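Local coordinates for urea carboxylase (Thermus thermophilus, PDB 3OPF), which probably binds ATP and acts as a hydrolase, being built from carboxyltransferase domains of the cyclophilin-like type, although its exact reaction remains uncertain, at residues Pro396-Ala401 / Tyr466-Leu471; Arg406-Gly411 / Pro428-Gly433; Phe413-Ala418 / Val487-Thr492. All coordinates share one frame; numbering follows the deposited sequence.

Contact 1. Residues Pro396-Ala401 / Tyr466-Leu471; sequences PGPQFA and YAKPAL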
# COMPACT_ATOMS: atom_id res chain seq x y z
N PRO A 396 -0.48 16.58 -14.40
CA PRO A 396 -0.02 15.59 -15.37
C PRO A 396 0.59 14.35 -14.72
O PRO A 396 1.37 14.48 -13.77
CB PRO A 396 1.05 16.35 -16.17
CG PRO A 396 0.61 17.77 -16.12
CD PRO A 396 -0.06 17.95 -14.77
N GLY A 397 0.22 13.17 -15.21
CA GLY A 397 0.74 11.91 -14.70
C GLY A 397 1.84 11.37 -15.59
O GLY A 397 2.14 11.93 -16.65
N PRO A 398 2.48 10.26 -15.16
CA PRO A 398 3.59 9.72 -15.94
C PRO A 398 3.20 9.23 -17.34
O PRO A 398 4.04 9.24 -18.23
CB PRO A 398 4.08 8.56 -15.07
CG PRO A 398 2.93 8.20 -14.22
CD PRO A 398 2.20 9.47 -13.95
N GLN A 399 1.95 8.81 -17.53
CA GLN A 399 1.44 8.49 -18.88
C GLN A 399 0.47 9.57 -19.38
O GLN A 399 -0.60 9.26 -19.93
CB GLN A 399 0.75 7.12 -18.89
CG GLN A 399 1.70 5.94 -18.69
CD GLN A 399 2.17 5.80 -17.26
OE1 GLN A 399 1.37 5.84 -16.32
NE2 GLN A 399 3.48 5.63 -17.08
N PHE A 400 0.83 10.83 -19.18
CA PHE A 400 -0.01 11.96 -19.59
C PHE A 400 -0.49 11.81 -21.03
O PHE A 400 0.28 11.47 -21.92
CB PHE A 400 0.75 13.29 -19.45
CG PHE A 400 -0.03 14.49 -19.94
CD1 PHE A 400 0.18 15.00 -21.21
CD2 PHE A 400 -0.99 15.09 -19.13
CE1 PHE A 400 -0.54 16.10 -21.67
CE2 PHE A 400 -1.72 16.18 -19.58
CZ PHE A 400 -1.49 16.69 -20.85
N ALA A 401 -1.78 12.06 -21.22
CA ALA A 401 -2.39 12.13 -22.54
C ALA A 401 -3.42 13.24 -22.51
O ALA A 401 -4.24 13.29 -21.59
CB ALA A 401 -3.04 10.81 -22.90
N TYR A 466 -1.26 -0.39 -15.32
CA TYR A 466 -2.21 0.51 -15.97
C TYR A 466 -1.73 1.96 -16.04
O TYR A 466 -1.04 2.44 -15.15
CB TYR A 466 -3.58 0.43 -15.30
CG TYR A 466 -4.25 -0.93 -15.43
CD1 TYR A 466 -4.32 -1.58 -16.67
CD2 TYR A 466 -4.83 -1.55 -14.33
CE1 TYR A 466 -4.94 -2.82 -16.79
CE2 TYR A 466 -5.45 -2.80 -14.44
CZ TYR A 466 -5.50 -3.42 -15.67
OH TYR A 466 -6.12 -4.65 -15.79
N ALA A 467 -2.11 2.64 -17.12
CA ALA A 467 -1.67 4.01 -17.37
C ALA A 467 -2.20 4.95 -16.28
O ALA A 467 -3.32 4.78 -15.79
CB ALA A 467 -2.14 4.49 -18.75
N LYS A 468 -1.35 5.92 -15.91
CA LYS A 468 -1.75 7.03 -15.06
C LYS A 468 -1.57 8.36 -15.82
O LYS A 468 -0.51 8.98 -15.79
CB LYS A 468 -0.93 7.02 -13.78
CG LYS A 468 -1.01 5.69 -13.01
CD LYS A 468 0.19 5.45 -12.14
CE LYS A 468 1.50 5.30 -12.93
NZ LYS A 468 1.52 4.15 -13.86
N PRO A 469 -2.63 8.80 -16.52
CA PRO A 469 -2.52 10.06 -17.27
C PRO A 469 -2.55 11.31 -16.40
O PRO A 469 -2.18 12.39 -16.88
CB PRO A 469 -3.73 10.02 -18.21
CG PRO A 469 -4.69 9.09 -17.61
CD PRO A 469 -3.90 8.10 -16.78
N ALA A 470 -2.99 11.16 -15.16
CA ALA A 470 -3.13 12.29 -14.23
C ALA A 470 -2.81 11.86 -12.80
O ALA A 470 -2.89 10.67 -12.46
CB ALA A 470 -4.54 12.86 -14.30
N LEU A 471 -2.46 12.86 -11.98
CA LEU A 471 -2.31 12.70 -10.54
C LEU A 471 -3.23 13.70 -9.82
O LEU A 471 -3.30 14.87 -10.20
CB LEU A 471 -0.88 13.00 -10.11
CG LEU A 471 0.27 12.29 -10.84
CD1 LEU A 471 1.60 12.98 -10.51
CD2 LEU A 471 0.32 10.82 -10.47
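This contact joins a tight turn to a strand in the cyclophilin-like part of the carboxyltransferase A/B region: the loop from Pro396 to Ala401, between strand 390-396 and helix 402-408, lies against strand 467-472. Pro396 and Ala470 form an antiparallel non-hydrogen-bonded pair. The loop then makes a type I beta turn from Gly397 to Phe400, held to the strand by Gly397 N to Pro469 O (3.0 Å) and Gln399 N to Lys468 O (3.0 Å). The fit leaves no room for a side chain at Gly397, where one would run into Lys468 O.

Gln399 carries the polar side of the contact. Its amide oxygen is gripped twice by one residue. Lys468 N reaches OE1 of Gln399 at 2.8 Å, in the carbonyl plane on a lone pair and nearly straight (164° at the hydrogen), while Lys468 NZ reaches the same OE1 at 3.0 Å, tilted 30° from that plane. The lysine can do both because its chain folds back at chi3 (-64°) and chi4. Glu438 closes the group, its OE1 forming a salt bridge with Lys468 NZ and accepting a hydrogen bond from Gln399 NE2. With an alanine at Gln399, Lys468 N would probably be left without its acceptor, and the ammonium with Glu438 but no amide oxygen to hold it.

Pro398, which also touches Tyr6 and Arg8 of strand 3-8, crosses the lysine chain, its CG against Lys468 CE at 3.5 Å, tighter than usual van der Waals contact.

Contact 2. Residues Arg406-Gly411 / Pro428-Gly433; sequences RALCSG and PEVPGG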
# COMPACT_ATOMS: atom_id res chain seq x y z
N ARG A 406 -8.54 15.83 -20.79
CA ARG A 406 -9.78 16.47 -21.21
C ARG A 406 -11.01 15.68 -20.77
O ARG A 406 -11.98 16.26 -20.28
CB ARG A 406 -9.82 16.67 -22.74
CG ARG A 406 -9.33 18.03 -23.20
CD ARG A 406 -9.54 18.25 -24.70
NE ARG A 406 -8.46 17.66 -25.50
CZ ARG A 406 -8.49 16.45 -26.08
NH1 ARG A 406 -7.43 16.04 -26.77
NH2 ARG A 406 -9.55 15.66 -25.98
N ALA A 407 -10.96 14.36 -20.94
CA ALA A 407 -12.07 13.50 -20.54
C ALA A 407 -12.32 13.62 -19.03
O ALA A 407 -13.45 13.81 -18.60
CB ALA A 407 -11.79 12.06 -20.93
N LEU A 408 -11.25 13.53 -18.24
CA LEU A 408 -11.35 13.66 -16.78
C LEU A 408 -11.97 14.99 -16.33
O LEU A 408 -12.75 15.03 -15.37
CB LEU A 408 -9.97 13.47 -16.12
CG LEU A 408 -9.41 12.04 -16.15
CD1 LEU A 408 -7.93 12.03 -15.78
CD2 LEU A 408 -10.19 11.11 -15.22
N CYS A 409 -11.67 16.08 -17.04
CA CYS A 409 -12.21 17.40 -16.71
C CYS A 409 -13.50 17.75 -17.48
O CYS A 409 -13.96 18.90 -17.42
CB CYS A 409 -11.15 18.49 -16.95
SG CYS A 409 -9.63 18.31 -15.98
N SER A 410 -14.08 16.78 -18.18
CA SER A 410 -15.19 17.05 -19.11
C SER A 410 -16.56 17.14 -18.44
O SER A 410 -17.47 17.77 -18.97
CB SER A 410 -15.23 16.01 -20.23
OG SER A 410 -15.64 14.73 -19.76
N GLY A 411 -16.71 16.50 -17.28
CA GLY A 411 -18.00 16.50 -16.58
C GLY A 411 -17.91 15.75 -15.27
O GLY A 411 -16.87 15.18 -14.95
N PRO A 428 -17.70 10.05 -17.44
CA PRO A 428 -17.31 10.02 -18.85
C PRO A 428 -16.19 9.02 -19.13
O PRO A 428 -15.31 8.81 -18.28
CB PRO A 428 -16.83 11.45 -19.12
CG PRO A 428 -17.53 12.28 -18.12
CD PRO A 428 -17.70 11.42 -16.90
N GLU A 429 -16.23 8.40 -20.30
CA GLU A 429 -15.19 7.47 -20.71
C GLU A 429 -13.84 8.19 -20.73
O GLU A 429 -13.74 9.31 -21.23
CB GLU A 429 -15.50 6.91 -22.10
CG GLU A 429 -14.57 5.77 -22.54
CD GLU A 429 -14.95 5.20 -23.90
OE1 GLU A 429 -15.88 5.73 -24.55
OE2 GLU A 429 -14.32 4.20 -24.31
N VAL A 430 -12.82 7.54 -20.17
CA VAL A 430 -11.46 8.08 -20.19
C VAL A 430 -10.53 7.04 -20.81
O VAL A 430 -10.48 5.91 -20.33
CB VAL A 430 -10.97 8.44 -18.77
CG1 VAL A 430 -9.56 9.03 -18.82
CG2 VAL A 430 -11.93 9.40 -18.10
N PRO A 431 -9.80 7.41 -21.89
CA PRO A 431 -8.86 6.46 -22.49
C PRO A 431 -7.73 6.07 -21.55
O PRO A 431 -7.21 6.91 -20.82
CB PRO A 431 -8.31 7.20 -23.72
CG PRO A 431 -8.74 8.62 -23.58
CD PRO A 431 -9.90 8.67 -22.65
N GLY A 432 -7.38 4.79 -21.55
CA GLY A 432 -6.37 4.25 -20.66
C GLY A 432 -5.34 3.45 -21.42
O GLY A 432 -5.22 3.57 -22.64
N GLY A 433 -4.60 2.62 -20.69
CA GLY A 433 -3.54 1.82 -21.29
C GLY A 433 -2.97 0.82 -20.31
O GLY A 433 -3.31 0.83 -19.13
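Neither an aromatic ring nor a charged planar group carries the touching between Ala407, Leu408 and Ser410 on one side and Pro428 and Val430 on the other; the flat groups are the peptide carbonyls of Ala407 and Glu429. The Ala407 carbonyl, near the end of helix 402-408, has Ser410 OG lying in its plane on a lone pair at 2.6 Å, and Ser410 N as a second donor at 3.1 Å. The carbonyl of Glu429, in turn, has the methyl group of Ala407 against its oxygen, CB to O 3.4 Å.

Ser410 OG reaches Ala407 O because chi1 is 70°, which sets the hydroxyl between the backbone N and the carbonyl carbon. From there it also rests on the Pro428 ring, with CB and CG each 3.5 Å from OG of Ser410.

The apolar part centres on Val430. With CG1 anti to the backbone N (chi1 -179°), CG2 comes to lie in the notch between two helix residues, 3.9 Å from Ala407 CB and 3.8 Å from Leu408 CD2. The leucine and valine side chains cross at about a right angle. Phe413 of the next strand packs on both Pro428 and Val430, tying the loop to the sheet.

No hydrogen bond spans the two segments. The helix-end carbonyl of Ala407 takes its two bonds from within its own segment, and the loop is held to the helix by van der Waals packing, of methyls on Val430 and of two oxygens on carbon, and not by directional bonds.

Contact 3. Residues Phe413-Ala418 / Val487-Thr492; sequences FRVARA and VEIHFT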
# COMPACT_ATOMS: atom_id res chain seq x y z
N PHE A 413 -18.01 13.08 -12.26
CA PHE A 413 -17.89 11.66 -12.01
C PHE A 413 -18.59 11.37 -10.69
O PHE A 413 -18.92 12.28 -9.94
CB PHE A 413 -16.42 11.24 -11.89
CG PHE A 413 -15.69 11.19 -13.20
CD1 PHE A 413 -15.30 12.35 -13.84
CD2 PHE A 413 -15.38 9.96 -13.79
CE1 PHE A 413 -14.62 12.31 -15.06
CE2 PHE A 413 -14.70 9.91 -15.01
CZ PHE A 413 -14.32 11.08 -15.64
N ARG A 414 -18.82 10.09 -10.42
CA ARG A 414 -19.43 9.66 -9.16
C ARG A 414 -18.59 8.52 -8.62
O ARG A 414 -18.07 7.70 -9.37
CB ARG A 414 -20.87 9.19 -9.38
CG ARG A 414 -21.85 10.29 -9.72
CD ARG A 414 -22.52 10.84 -8.47
NE ARG A 414 -23.40 11.97 -8.78
CZ ARG A 414 -24.14 12.62 -7.88
NH1 ARG A 414 -24.90 13.63 -8.27
NH2 ARG A 414 -24.13 12.26 -6.60
N VAL A 415 -18.47 8.47 -7.30
CA VAL A 415 -17.75 7.39 -6.65
C VAL A 415 -18.59 6.11 -6.73
O VAL A 415 -19.71 6.05 -6.22
CB VAL A 415 -17.43 7.73 -5.18
CG1 VAL A 415 -16.86 6.50 -4.44
CG2 VAL A 415 -16.45 8.90 -5.12
N ALA A 416 -18.04 5.09 -7.38
CA ALA A 416 -18.65 3.77 -7.45
C ALA A 416 -18.27 2.94 -6.23
O ALA A 416 -19.11 2.26 -5.67
CB ALA A 416 -18.22 3.06 -8.70
N ARG A 417 -16.99 3.00 -5.86
CA ARG A 417 -16.44 2.25 -4.73
C ARG A 417 -15.33 3.07 -4.09
O ARG A 417 -14.62 3.80 -4.78
CB ARG A 417 -15.88 0.90 -5.18
CG ARG A 417 -16.94 -0.13 -5.52
CD ARG A 417 -16.36 -1.42 -6.09
NE ARG A 417 -15.40 -2.07 -5.19
CZ ARG A 417 -15.03 -3.35 -5.27
NH1 ARG A 417 -15.55 -4.15 -6.20
NH2 ARG A 417 -14.15 -3.83 -4.40
N ALA A 418 -15.17 2.94 -2.77
CA ALA A 418 -14.13 3.67 -2.04
C ALA A 418 -13.63 2.90 -0.83
O ALA A 418 -14.42 2.46 0.02
CB ALA A 418 -14.65 5.03 -1.60
N VAL A 487 -20.78 9.93 -3.91
CA VAL A 487 -20.23 11.28 -3.86
C VAL A 487 -19.90 11.75 -5.27
O VAL A 487 -19.32 11.00 -6.05
CB VAL A 487 -18.97 11.36 -2.96
CG1 VAL A 487 -18.37 12.76 -3.02
CG2 VAL A 487 -19.32 11.00 -1.52
N GLU A 488 -20.30 12.97 -5.59
CA GLU A 488 -19.97 13.58 -6.88
C GLU A 488 -18.55 14.16 -6.84
O GLU A 488 -18.11 14.69 -5.82
CB GLU A 488 -20.98 14.68 -7.20
CG GLU A 488 -20.77 15.36 -8.54
CD GLU A 488 -21.92 16.28 -8.89
OE1 GLU A 488 -22.44 16.97 -7.98
OE2 GLU A 488 -22.31 16.32 -10.07
N ILE A 489 -17.83 14.02 -7.96
CA ILE A 489 -16.47 14.53 -8.11
C ILE A 489 -16.35 15.30 -9.44
O ILE A 489 -16.86 14.86 -10.47
CB ILE A 489 -15.44 13.37 -8.06
CG1 ILE A 489 -15.47 12.71 -6.68
CG2 ILE A 489 -14.04 13.87 -8.40
CD1 ILE A 489 -14.41 11.67 -6.46
N HIS A 490 -15.71 16.47 -9.38
CA HIS A 490 -15.30 17.22 -10.57
C HIS A 490 -13.78 17.34 -10.56
O HIS A 490 -13.19 17.62 -9.52
CB HIS A 490 -15.91 18.62 -10.57
CG HIS A 490 -17.40 18.64 -10.66
ND1 HIS A 490 -18.07 18.88 -11.85
CD2 HIS A 490 -18.36 18.49 -9.72
CE1 HIS A 490 -19.37 18.86 -11.63
NE2 HIS A 490 -19.57 18.62 -10.34
N PHE A 491 -13.15 17.12 -11.71
CA PHE A 491 -11.72 17.32 -11.84
C PHE A 491 -11.46 18.65 -12.52
O PHE A 491 -12.17 19.01 -13.46
CB PHE A 491 -11.08 16.18 -12.64
CG PHE A 491 -11.07 14.87 -11.93
CD1 PHE A 491 -10.25 14.67 -10.82
CD2 PHE A 491 -11.87 13.82 -12.35
CE1 PHE A 491 -10.24 13.45 -10.16
CE2 PHE A 491 -11.86 12.60 -11.68
CZ PHE A 491 -11.04 12.42 -10.59
N THR A 492 -10.45 19.39 -12.05
CA THR A 492 -10.04 20.65 -12.66
C THR A 492 -8.54 20.65 -12.95
O THR A 492 -7.77 19.94 -12.29
CB THR A 492 -10.33 21.87 -11.76
OG1 THR A 492 -9.49 21.82 -10.60
CG2 THR A 492 -11.80 21.88 -11.33
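Arg414 and Glu488 face each other as a non-hydrogen-bonded antiparallel pair, yet their opposite charges do not form a salt bridge. NH1 of Arg414 stays 4.1 Å from OE2 of Glu488, and that oxygen lies well out of the guanidinium plane, so no N-H points at it. Instead the guanidinium lies over the aliphatic part of the glutamate: Glu488 CB sits 3.8 Å above the plane, over its centre at Arg414 CZ. A sharp bend at chi2 (-92°) folds the arginine back across the neighbouring strand, and its NH2 finds a hydrogen-bond acceptor in Gly486 O. What attraction the two charges share is therefore likely to be a weak, undirected one.

The backbone evidence for strand pairing is firm. Phe413 N and Ile489 O lie 2.8 Å apart, nearly collinear with the carbonyl; Ile489 N returns to Phe413 O at 2.9 Å, and Val415 N bonds to Val487 O at the same length. The axes of strands 413-415 and 488-492 run at 135°, antiparallel with a marked local twist.

On the buried face, Phe413, Val415, Ile489 and Phe491 gather. The edge of Phe491 is turned toward the face of Phe413 in an offset T-shaped stack, centroids 5.7 Å apart and planes at 69°. Ile489 CG2 lies over a face of Phe491, and CD1 of the same isoleucine meets Val415 CG2 at 3.7 Å.

Beyond Val415 the strand turns a corner through a classic beta bulge, in which Ala416 and Arg417 both face Glu424. On its other side strand 488-492 pairs with 390-396, closing the first strand of the sheet onto the last in the cyclophilin-like fold of the carboxyltransferase A/B region.

In the fold
All three contacts belong to one family region, that of carboxyltransferase subdomains A and B. Contacts 1 and 2 have centres about 11 Å apart and join directly, through a probable hydrogen bond from Ala467 N to Gly433 O (3.0 Å) and through Ala470 CB packed on Leu408 CD1. Contacts 2 and 3, centres about 13 Å apart, meet where Leu408 O approaches Phe413 CE1 at 3.3 Å. Contacts 1 and 3 do not touch (nearest atoms about 7 Å apart) but reach the same sheet; Leu408 lies between them, with CD1 on Ala470 and O against Phe413 and Phe491. The side chain of Tyr466 in contact 1 is about 6 Å from a bound sulfate, likely a crystallisation additive.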